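Local structure of GH127 beta-L-arabinofuranoside (Geobacillus stearothermophilus, 4QK0) at residues A[130-135]-A[183-188]; A[192-197]-A[215-220]; A[358-363]-A[438-443]; A[461-466]-A[486-491]. The protein probably hydrolyses beta-L-arabinofuranosides, releasing L-arabinose from arabinose-containing sugars, as a glycoside hydrolase of family 127. One frame throughout, in Å; residues are numbered along the deposited sequence.

Contact 1. Residues A[130-135]-A[183-188]; sequences KRWMNL and GQIPGY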
# COMPACT_ATOMS: atom_id res chain seq x y z
N LYS A 130 -4.48 -38.00 -13.93
CA LYS A 130 -4.27 -36.61 -14.42
C LYS A 130 -2.89 -36.04 -14.09
O LYS A 130 -2.66 -34.84 -14.26
CB LYS A 130 -5.36 -35.69 -13.84
CG LYS A 130 -6.62 -35.57 -14.67
CD LYS A 130 -6.88 -36.78 -15.54
CE LYS A 130 -8.22 -36.72 -16.26
NZ LYS A 130 -9.34 -37.14 -15.38
N ARG A 131 -1.96 -36.91 -13.67
CA ARG A 131 -0.64 -36.50 -13.30
C ARG A 131 0.13 -35.81 -14.43
O ARG A 131 -0.10 -36.01 -15.62
CB ARG A 131 0.17 -37.62 -12.69
CG ARG A 131 0.52 -38.79 -13.62
CD ARG A 131 1.10 -39.93 -12.82
NE ARG A 131 1.43 -41.04 -13.70
CZ ARG A 131 2.07 -42.17 -13.35
NH1 ARG A 131 2.51 -42.39 -12.13
NH2 ARG A 131 2.30 -43.09 -14.30
N TRP A 132 0.97 -34.89 -14.00
CA TRP A 132 1.81 -34.14 -14.92
C TRP A 132 1.10 -33.25 -15.94
O TRP A 132 1.68 -32.91 -16.95
CB TRP A 132 2.73 -35.11 -15.69
CG TRP A 132 3.51 -36.16 -14.89
CD1 TRP A 132 3.62 -37.49 -15.20
CD2 TRP A 132 4.32 -35.94 -13.72
NE1 TRP A 132 4.47 -38.13 -14.28
CE2 TRP A 132 4.91 -37.19 -13.38
CE3 TRP A 132 4.61 -34.83 -12.93
CZ2 TRP A 132 5.77 -37.33 -12.28
CZ3 TRP A 132 5.46 -34.97 -11.83
CH2 TRP A 132 6.02 -36.22 -11.51
N MSE A 133 -0.14 -32.87 -15.69
CA MSE A 133 -0.86 -32.01 -16.63
C MSE A 133 -0.91 -30.55 -16.18
O MSE A 133 -1.32 -29.68 -16.93
CB MSE A 133 -2.27 -32.55 -16.88
CG MSE A 133 -2.28 -33.94 -17.54
SE MSE A 133 -1.52 -34.01 -19.36
CE MSE A 133 0.10 -35.10 -19.19
N ASN A 134 -0.51 -30.27 -14.94
CA ASN A 134 -0.45 -28.90 -14.43
C ASN A 134 0.70 -28.68 -13.48
O ASN A 134 0.56 -28.52 -12.26
CB ASN A 134 -1.78 -28.46 -13.77
CG ASN A 134 -1.83 -26.95 -13.57
OD1 ASN A 134 -0.81 -26.25 -13.61
ND2 ASN A 134 -3.03 -26.43 -13.37
N LEU A 135 1.87 -28.63 -14.09
CA LEU A 135 3.13 -28.34 -13.39
C LEU A 135 3.20 -26.90 -12.96
O LEU A 135 3.90 -26.57 -12.01
CB LEU A 135 4.33 -28.67 -14.30
CG LEU A 135 4.81 -30.15 -14.37
CD1 LEU A 135 5.38 -30.55 -13.03
CD2 LEU A 135 3.68 -31.10 -14.75
N GLY A 183 9.18 -38.68 -26.34
CA GLY A 183 8.09 -39.01 -25.40
C GLY A 183 8.23 -38.36 -24.01
O GLY A 183 7.42 -38.62 -23.15
N GLN A 184 9.26 -37.52 -23.79
CA GLN A 184 9.44 -36.85 -22.53
C GLN A 184 8.71 -35.52 -22.53
O GLN A 184 8.39 -34.98 -23.58
CB GLN A 184 10.89 -36.63 -22.23
CG GLN A 184 11.65 -37.94 -22.08
CD GLN A 184 13.01 -37.72 -21.45
OE1 GLN A 184 13.81 -36.96 -21.96
NE2 GLN A 184 13.19 -38.25 -20.30
N ILE A 185 8.41 -35.01 -21.35
CA ILE A 185 7.78 -33.69 -21.23
C ILE A 185 8.90 -32.65 -21.03
O ILE A 185 9.69 -32.76 -20.07
CB ILE A 185 6.81 -33.65 -20.02
CG1 ILE A 185 5.70 -34.71 -20.19
CG2 ILE A 185 6.17 -32.29 -19.90
CD1 ILE A 185 4.83 -34.89 -18.96
N PRO A 186 8.94 -31.59 -21.86
CA PRO A 186 9.98 -30.57 -21.73
C PRO A 186 9.58 -29.52 -20.68
O PRO A 186 9.58 -28.30 -20.93
CB PRO A 186 10.05 -29.98 -23.14
CG PRO A 186 8.66 -30.05 -23.62
CD PRO A 186 8.06 -31.31 -23.00
N GLY A 187 9.29 -30.02 -19.48
CA GLY A 187 8.65 -29.25 -18.45
C GLY A 187 9.50 -29.06 -17.23
O GLY A 187 10.65 -29.51 -17.16
N TYR A 188 8.87 -28.45 -16.25
CA TYR A 188 9.48 -28.09 -14.97
C TYR A 188 8.36 -27.52 -14.04
O TYR A 188 7.29 -27.23 -14.53
CB TYR A 188 10.59 -27.05 -15.21
CG TYR A 188 10.29 -25.99 -16.23
CD1 TYR A 188 9.49 -24.89 -15.90
CD2 TYR A 188 10.79 -26.08 -17.54
CE1 TYR A 188 9.20 -23.91 -16.84
CE2 TYR A 188 10.49 -25.09 -18.48
CZ TYR A 188 9.70 -24.01 -18.12
OH TYR A 188 9.44 -23.00 -19.03
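Two irregular strips of chain meet with the CA atoms of L135 and Y188 6.5 Å apart and spread to 8.7 Å between the CA atoms of W132 and I185; at the close end the side chain of L135 meets the carbonyl of Y188, at the other W132 meets I185. Segment 130-135 begins with a type II beta turn from K130 to M133, in which W132 takes a positive phi (63°). Facing it, P186 is the centre of an inverse gamma turn, closed by a weak bond from G187 N to I185 O. At the wide end I185 points its longer branch across the gap: with chi2 extended at 172°, CD1 comes to 3.9 Å from W132 CB. The methyl thus touches the root of the tryptophan and stands obliquely to its indole, whose outer part packs against helix 162-177 (Y170, V177), with NE1 bonded to Y173 OH. R131 CB lies over one face of that indole, near the rim. At the close end L135 CB sits 3.3 Å from Y188 O, with L135 CG a little farther from the same oxygen; Y188 takes part through this carbonyl, not its ring, and its OH is bonded to G222 N. A CB on G187 would be crowded by I185 CG2, which fits a glycine there. L141 and Y227 close round L135 from helices 140-158 and 227-234. The arrangement is loop-on-loop packing, joining the connection before helix 140-158 to the one before helix 194-205 in the helical catalytic domain, consistent with the (alpha/alpha)6 barrel of this family.

Contact 2. Residues A[192-197]-A[215-220]; sequences QEIELA and QYFIDQ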
# COMPACT_ATOMS: atom_id res chain seq x y z
N GLN A 192 9.90 -23.90 -7.97
CA GLN A 192 11.19 -24.47 -7.89
C GLN A 192 11.43 -25.05 -6.53
O GLN A 192 10.89 -24.58 -5.52
CB GLN A 192 12.26 -23.44 -8.25
CG GLN A 192 12.04 -22.75 -9.57
CD GLN A 192 11.22 -21.46 -9.46
OE1 GLN A 192 10.17 -21.44 -8.84
NE2 GLN A 192 11.71 -20.37 -10.07
N GLU A 193 12.22 -26.13 -6.51
CA GLU A 193 12.56 -26.90 -5.33
C GLU A 193 13.21 -28.23 -5.75
O GLU A 193 14.15 -28.67 -5.12
CB GLU A 193 11.34 -27.19 -4.40
CG GLU A 193 11.45 -28.39 -3.48
CD GLU A 193 12.47 -28.23 -2.37
OE1 GLU A 193 12.95 -27.10 -2.12
OE2 GLU A 193 12.78 -29.24 -1.71
N ILE A 194 12.67 -28.88 -6.76
CA ILE A 194 13.19 -30.19 -7.20
C ILE A 194 14.66 -30.07 -7.61
O ILE A 194 15.47 -30.97 -7.34
CB ILE A 194 12.34 -30.79 -8.34
CG1 ILE A 194 12.72 -32.25 -8.64
CG2 ILE A 194 12.48 -30.00 -9.63
CD1 ILE A 194 12.49 -33.18 -7.50
N GLU A 195 15.03 -28.90 -8.13
CA GLU A 195 16.38 -28.69 -8.61
C GLU A 195 17.40 -28.73 -7.47
O GLU A 195 18.39 -29.51 -7.54
CB GLU A 195 16.49 -27.43 -9.42
CG GLU A 195 15.47 -27.35 -10.52
CD GLU A 195 14.14 -26.66 -10.12
OE1 GLU A 195 13.91 -26.47 -8.90
OE2 GLU A 195 13.37 -26.29 -11.05
N LEU A 196 17.16 -28.01 -6.38
CA LEU A 196 18.09 -28.09 -5.25
C LEU A 196 18.04 -29.46 -4.53
O LEU A 196 19.02 -29.92 -3.98
CB LEU A 196 17.89 -26.92 -4.28
CG LEU A 196 16.59 -26.85 -3.44
CD1 LEU A 196 16.72 -27.65 -2.18
CD2 LEU A 196 16.23 -25.41 -3.05
N ALA A 197 16.86 -30.08 -4.52
CA ALA A 197 16.72 -31.34 -3.86
C ALA A 197 17.52 -32.43 -4.58
O ALA A 197 18.21 -33.21 -3.97
CB ALA A 197 15.24 -31.73 -3.83
N GLN A 215 20.26 -30.10 -13.61
CA GLN A 215 20.71 -29.22 -14.70
C GLN A 215 19.70 -29.06 -15.80
O GLN A 215 19.51 -27.94 -16.34
CB GLN A 215 22.04 -29.73 -15.32
CG GLN A 215 22.71 -28.72 -16.25
CD GLN A 215 23.33 -27.56 -15.46
OE1 GLN A 215 24.18 -27.79 -14.61
NE2 GLN A 215 22.89 -26.31 -15.72
N TYR A 216 19.04 -30.16 -16.18
CA TYR A 216 18.04 -30.09 -17.21
C TYR A 216 16.91 -29.10 -16.79
O TYR A 216 16.46 -28.28 -17.57
CB TYR A 216 17.40 -31.48 -17.57
CG TYR A 216 16.03 -31.25 -18.12
CD1 TYR A 216 15.85 -30.79 -19.41
CD2 TYR A 216 14.91 -31.35 -17.30
CE1 TYR A 216 14.57 -30.52 -19.88
CE2 TYR A 216 13.64 -31.09 -17.77
CZ TYR A 216 13.47 -30.65 -19.01
OH TYR A 216 12.18 -30.36 -19.44
N PHE A 217 16.41 -29.24 -15.57
CA PHE A 217 15.25 -28.41 -15.14
C PHE A 217 15.59 -26.89 -15.15
O PHE A 217 14.83 -26.08 -15.60
CB PHE A 217 14.83 -28.83 -13.73
CG PHE A 217 13.92 -30.06 -13.69
CD1 PHE A 217 12.77 -30.12 -14.42
CD2 PHE A 217 14.24 -31.12 -12.90
CE1 PHE A 217 11.92 -31.22 -14.34
CE2 PHE A 217 13.41 -32.21 -12.80
CZ PHE A 217 12.24 -32.28 -13.53
N ILE A 218 16.78 -26.58 -14.68
CA ILE A 218 17.30 -25.23 -14.71
C ILE A 218 17.54 -24.71 -16.13
O ILE A 218 17.14 -23.58 -16.43
CB ILE A 218 18.59 -25.15 -13.85
CG1 ILE A 218 18.27 -25.35 -12.37
CG2 ILE A 218 19.33 -23.85 -14.07
CD1 ILE A 218 17.35 -24.32 -11.76
N ASP A 219 18.15 -25.51 -17.00
CA ASP A 219 18.42 -25.03 -18.37
C ASP A 219 17.19 -24.92 -19.20
O ASP A 219 17.15 -24.11 -20.11
CB ASP A 219 19.46 -25.90 -19.13
CG ASP A 219 20.82 -25.84 -18.50
OD1 ASP A 219 21.16 -24.81 -17.82
OD2 ASP A 219 21.58 -26.83 -18.67
N GLN A 220 16.15 -25.67 -18.87
CA GLN A 220 14.95 -25.65 -19.69
C GLN A 220 13.98 -24.49 -19.35
O GLN A 220 13.19 -24.06 -20.19
CB GLN A 220 14.18 -26.93 -19.51
CG GLN A 220 13.13 -27.13 -20.58
CD GLN A 220 13.72 -27.27 -21.99
OE1 GLN A 220 14.84 -27.70 -22.17
NE2 GLN A 220 12.93 -26.93 -22.97
O HOH W 1 13.32 -25.05 -13.35
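The F217 ring is held between two side chains: I194 CG2 lies over one face and Y216 CD2 over the opposite one, each offset toward the rim, while E195 CG approaches obliquely. The isoleucine methyl makes a CH-pi contact, 4.2 Å from the ring centroid and 24° off the normal. E195 crosses F217 at about a right angle, its carboxylate plane 83° from the ring; its CG packs 3.6 Å from F217 CB and 3.8 Å from I218 CD1. A bend at chi2 (91°) then curls the carboxylate back over the start of helix 194-205, where E195 OE1 accepts from E193 N, the N-cap residue's amide, at 2.9 Å, nearly in line with the C-O bond. The other oxygen, OE2, accepts a hydrogen bond from a water 2.6 Å away, which also donates to F217 O. Replacing E195 with an alanine would probably leave E193 N without this acceptor, cost the water one of its two, and open a gap beside F217 and I218. Chemically, the two helices are joined by a methyl over one phenyl face, by the aliphatic part of E195, and by a water bridge from a buried carboxylate, whose negative charge is likely to be favoured by the helix N terminus.

Contact 3. Residues A[358-363]-A[438-443]; sequences DVMERA and VHLYVG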
# COMPACT_ATOMS: atom_id res chain seq x y z
N ASP A 358 27.86 -12.98 5.78
CA ASP A 358 27.34 -11.78 6.42
C ASP A 358 25.84 -11.72 6.25
O ASP A 358 25.12 -11.55 7.24
CB ASP A 358 27.98 -10.51 5.88
CG ASP A 358 29.43 -10.33 6.35
OD1 ASP A 358 29.89 -10.99 7.37
OD2 ASP A 358 30.11 -9.48 5.73
N VAL A 359 25.38 -12.01 5.05
CA VAL A 359 23.95 -12.11 4.77
C VAL A 359 23.29 -13.27 5.48
O VAL A 359 22.18 -13.14 6.05
CB VAL A 359 23.69 -12.14 3.28
CG1 VAL A 359 22.24 -12.39 2.96
CG2 VAL A 359 24.05 -10.79 2.70
N MSE A 360 23.93 -14.43 5.43
CA MSE A 360 23.42 -15.59 6.10
C MSE A 360 23.16 -15.20 7.54
O MSE A 360 22.11 -15.55 8.09
CB MSE A 360 24.50 -16.70 6.03
CG MSE A 360 24.09 -17.95 6.76
SE MSE A 360 25.46 -19.37 6.78
CE MSE A 360 25.31 -19.70 4.98
N GLU A 361 24.14 -14.55 8.17
CA GLU A 361 24.06 -14.21 9.59
C GLU A 361 22.95 -13.19 9.82
O GLU A 361 22.15 -13.32 10.76
CB GLU A 361 25.40 -13.69 10.05
CG GLU A 361 25.42 -13.05 11.42
CD GLU A 361 26.81 -12.62 11.82
OE1 GLU A 361 27.27 -11.57 11.28
OE2 GLU A 361 27.44 -13.29 12.71
N ARG A 362 22.88 -12.17 8.96
CA ARG A 362 21.76 -11.19 9.02
C ARG A 362 20.36 -11.88 9.02
O ARG A 362 19.54 -11.63 9.90
CB ARG A 362 21.88 -10.23 7.87
CG ARG A 362 20.90 -9.08 7.87
CD ARG A 362 21.04 -8.24 6.62
NE ARG A 362 22.27 -7.47 6.57
CZ ARG A 362 22.55 -6.44 7.37
NH1 ARG A 362 21.68 -5.98 8.29
NH2 ARG A 362 23.70 -5.80 7.23
N ALA A 363 20.14 -12.80 8.10
CA ALA A 363 18.88 -13.52 8.06
C ALA A 363 18.64 -14.39 9.28
O ALA A 363 17.52 -14.41 9.86
CB ALA A 363 18.74 -14.33 6.82
N VAL A 438 35.35 -21.11 9.53
CA VAL A 438 34.37 -20.76 10.55
C VAL A 438 33.49 -19.62 9.99
O VAL A 438 33.98 -18.50 9.76
CB VAL A 438 35.05 -20.31 11.85
CG1 VAL A 438 34.02 -20.13 12.95
CG2 VAL A 438 36.04 -21.39 12.28
N HIS A 439 32.23 -19.93 9.71
CA HIS A 439 31.29 -18.93 9.18
C HIS A 439 30.56 -18.17 10.29
O HIS A 439 30.46 -16.95 10.25
CB HIS A 439 30.20 -19.57 8.36
CG HIS A 439 30.69 -20.29 7.17
ND1 HIS A 439 31.73 -19.82 6.39
CD2 HIS A 439 30.28 -21.44 6.61
CE1 HIS A 439 31.94 -20.66 5.41
NE2 HIS A 439 31.07 -21.65 5.51
N LEU A 440 30.07 -18.92 11.29
CA LEU A 440 29.26 -18.34 12.38
C LEU A 440 29.94 -18.51 13.73
O LEU A 440 30.72 -19.48 13.96
CB LEU A 440 27.91 -19.03 12.44
CG LEU A 440 27.08 -19.04 11.12
CD1 LEU A 440 25.79 -19.80 11.27
CD2 LEU A 440 26.77 -17.65 10.67
N TYR A 441 29.74 -17.51 14.58
CA TYR A 441 30.34 -17.49 15.88
C TYR A 441 29.27 -17.92 16.91
O TYR A 441 28.40 -17.18 17.29
CB TYR A 441 30.97 -16.14 16.16
CG TYR A 441 32.14 -15.94 15.23
CD1 TYR A 441 33.27 -16.72 15.35
CD2 TYR A 441 32.09 -15.04 14.18
CE1 TYR A 441 34.33 -16.59 14.46
CE2 TYR A 441 33.14 -14.92 13.27
CZ TYR A 441 34.28 -15.69 13.45
OH TYR A 441 35.31 -15.60 12.56
N VAL A 442 29.36 -19.18 17.26
CA VAL A 442 28.34 -19.91 17.99
C VAL A 442 29.11 -20.88 18.85
O VAL A 442 29.93 -21.63 18.33
CB VAL A 442 27.46 -20.76 17.05
CG1 VAL A 442 26.45 -21.55 17.87
CG2 VAL A 442 26.73 -19.89 16.05
N GLY A 443 28.85 -20.83 20.15
CA GLY A 443 29.40 -21.78 21.10
C GLY A 443 29.14 -23.20 20.60
O GLY A 443 28.01 -23.58 20.40
O HOH W 2 27.22 -15.88 13.74
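Just past strand 436-438 the chain turns to bring L440 against M360 and E361 of helix 354-365. V438 is still tied into the sheet, pairing with G484 and R486 of strand 479-486, and the carbonyl of H439, next along, accepts from R486 NE. L440 makes the direct contact through one branch: CD2 lies 4.2 Å from E361 CB and 4.5 Å from M360 SE. M360 is a selenomethionine, a label introduced for the experiment; its chain leaves the helix fully extended (chi1 178°, chi2 -177°) and carries the selenium out to the leucine. This is the seam between the helical catalytic domain and the beta-stranded middle domain, with a helix from the former lying against the loop that links two strands of the latter. Y441 adds a polar link one residue later: its backbone N donates to a water at 3.1 Å, and that water donates to E361 OE2 at 2.8 Å. E361, with CG anti to its amide nitrogen (chi1 169°), stretches its carboxylate past L440 to this point, where OE2 is also bound by Y463 OH and by R486 NH2 in a salt bridge. The Y441 hydroxyl bonds to R486 O, and beyond it V442 and G443 run on, clear of the helix, toward strand 444-450.

Contact 4. Residues A[461-466]-A[486-491]; sequences TNYPWD and RIPGWC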
# COMPACT_ATOMS: atom_id res chain seq x y z
N THR A 461 32.01 -18.57 23.34
CA THR A 461 31.67 -17.17 23.04
C THR A 461 30.26 -16.88 23.52
O THR A 461 29.43 -17.80 23.53
CB THR A 461 31.73 -16.87 21.52
OG1 THR A 461 31.51 -15.47 21.29
CG2 THR A 461 30.74 -17.71 20.77
N ASN A 462 30.02 -15.64 23.94
CA ASN A 462 28.64 -15.18 24.26
C ASN A 462 28.00 -14.43 23.09
O ASN A 462 26.98 -13.78 23.26
CB ASN A 462 28.61 -14.26 25.49
CG ASN A 462 29.15 -14.93 26.75
OD1 ASN A 462 29.88 -14.30 27.51
ND2 ASN A 462 28.82 -16.21 26.95
N TYR A 463 28.59 -14.52 21.90
CA TYR A 463 27.99 -14.04 20.68
C TYR A 463 26.58 -14.60 20.61
O TYR A 463 26.37 -15.78 20.93
CB TYR A 463 28.81 -14.53 19.54
CG TYR A 463 28.76 -13.78 18.19
CD1 TYR A 463 27.79 -14.07 17.25
CD2 TYR A 463 29.81 -12.96 17.82
CE1 TYR A 463 27.83 -13.47 16.01
CE2 TYR A 463 29.85 -12.38 16.57
CZ TYR A 463 28.88 -12.63 15.68
OH TYR A 463 28.93 -12.02 14.45
N PRO A 464 25.60 -13.77 20.19
CA PRO A 464 25.77 -12.45 19.59
C PRO A 464 25.83 -11.29 20.53
O PRO A 464 25.93 -10.14 20.06
CB PRO A 464 24.54 -12.34 18.72
CG PRO A 464 23.51 -13.06 19.48
CD PRO A 464 24.22 -14.22 20.13
N TRP A 465 25.79 -11.53 21.84
CA TRP A 465 25.74 -10.42 22.83
C TRP A 465 27.08 -9.79 23.06
O TRP A 465 27.16 -8.67 23.58
CB TRP A 465 25.12 -10.87 24.16
CG TRP A 465 23.85 -11.57 23.92
CD1 TRP A 465 23.54 -12.82 24.28
CD2 TRP A 465 22.72 -11.04 23.24
NE1 TRP A 465 22.29 -13.14 23.84
CE2 TRP A 465 21.76 -12.05 23.21
CE3 TRP A 465 22.43 -9.81 22.67
CZ2 TRP A 465 20.51 -11.88 22.63
CZ3 TRP A 465 21.18 -9.63 22.05
CH2 TRP A 465 20.24 -10.67 22.04
N ASP A 466 28.14 -10.49 22.67
CA ASP A 466 29.50 -10.02 22.89
C ASP A 466 30.40 -10.53 21.76
O ASP A 466 30.16 -11.63 21.22
CB ASP A 466 29.94 -10.53 24.27
CG ASP A 466 31.39 -10.33 24.52
OD1 ASP A 466 31.78 -9.19 24.81
OD2 ASP A 466 32.14 -11.32 24.38
N ARG A 486 35.82 -15.89 9.33
CA ARG A 486 35.09 -14.75 8.78
C ARG A 486 35.28 -13.53 9.65
O ARG A 486 35.15 -13.57 10.87
CB ARG A 486 33.60 -15.00 8.65
CG ARG A 486 32.84 -13.73 8.21
CD ARG A 486 31.40 -14.01 7.90
NE ARG A 486 30.71 -14.47 9.09
CZ ARG A 486 29.93 -13.74 9.88
NH1 ARG A 486 29.68 -12.44 9.64
NH2 ARG A 486 29.40 -14.32 10.92
N ILE A 487 35.64 -12.44 9.01
CA ILE A 487 35.70 -11.16 9.69
C ILE A 487 34.36 -10.45 9.34
O ILE A 487 34.16 -10.05 8.17
CB ILE A 487 36.93 -10.34 9.26
CG1 ILE A 487 38.21 -11.16 9.43
CG2 ILE A 487 37.03 -9.07 10.09
CD1 ILE A 487 38.42 -11.75 10.82
N PRO A 488 33.43 -10.36 10.31
CA PRO A 488 32.06 -9.88 9.95
C PRO A 488 32.07 -8.49 9.38
O PRO A 488 32.79 -7.61 9.86
CB PRO A 488 31.33 -9.87 11.28
CG PRO A 488 32.07 -10.92 12.10
CD PRO A 488 33.50 -10.70 11.73
N GLY A 489 31.39 -8.37 8.26
CA GLY A 489 31.29 -7.09 7.54
C GLY A 489 30.75 -5.97 8.41
O GLY A 489 31.05 -4.84 8.15
N TRP A 490 29.96 -6.28 9.45
CA TRP A 490 29.46 -5.22 10.36
C TRP A 490 30.54 -4.69 11.30
O TRP A 490 30.39 -3.63 11.91
CB TRP A 490 28.23 -5.69 11.17
CG TRP A 490 28.44 -6.93 11.98
CD1 TRP A 490 28.01 -8.16 11.69
CD2 TRP A 490 29.15 -7.04 13.24
NE1 TRP A 490 28.38 -9.05 12.68
CE2 TRP A 490 29.10 -8.38 13.63
CE3 TRP A 490 29.84 -6.13 14.05
CZ2 TRP A 490 29.71 -8.85 14.79
CZ3 TRP A 490 30.44 -6.58 15.19
CH2 TRP A 490 30.38 -7.94 15.56
N CYS A 491 31.65 -5.41 11.39
CA CYS A 491 32.65 -5.13 12.40
C CYS A 491 33.72 -4.17 11.88
O CYS A 491 34.11 -4.29 10.77
CB CYS A 491 33.32 -6.45 12.75
SG CYS A 491 34.55 -6.27 14.00
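Y463 sets its hydroxyl at the edge of the W490 indole, near its plane, with OH 3.3 Å from W490 CZ2 and CE2, also in that plane, 4.0 Å from the same carbon. The two side chains come from opposite directions, and CG of Y463, roughly anti to the amide nitrogen (chi1 -157°), sends the phenol out from its loop. The loop is shaped by an ST turn, Y463 N donating to T461 OG1 at 3.1 Å, and by the cis peptide before P464. Opposite, a type I turn from P488 to C491, closed by C491 N to P488 O, presents W490. P488 CB and C491 CB lie over one indole face, and P488 CG stands 4.1 Å from Y463 OH. W490 NE1 donates to OE1 of E361 on helix 354-365, the carboxylate whose OE2 holds the phenol, and R486 adds a salt bridge to D358. A phenylalanine replacing Y463 would probably leave E361 OE2 short of one partner and thin the packing at the W490 edge. Phenol and indole thus meet by packing, while E361, taking one of them on each oxygen, probably fixes the rotation of both side chains from the helix side.

From the N terminus, contact 1 closes a largely helical loop of 47 residues, and contact 2 then closes a short one of 17 between successive helices. The two abut, G187 O meeting Y216 OH at 2.9 Å, and both belong to the catalytic domain. Contact 3 closes 74 residues and ties that domain to the middle domain; contact 4 closes 19 mostly strand residues within the latter. All four follow in series, with none nested or crossed. The centres of contacts 3 and 4 lie 8 Å apart, sharing one polar cluster, whereas contacts 1 and 4 are about 48 Å apart between centres, on opposite sides of the chain's centre.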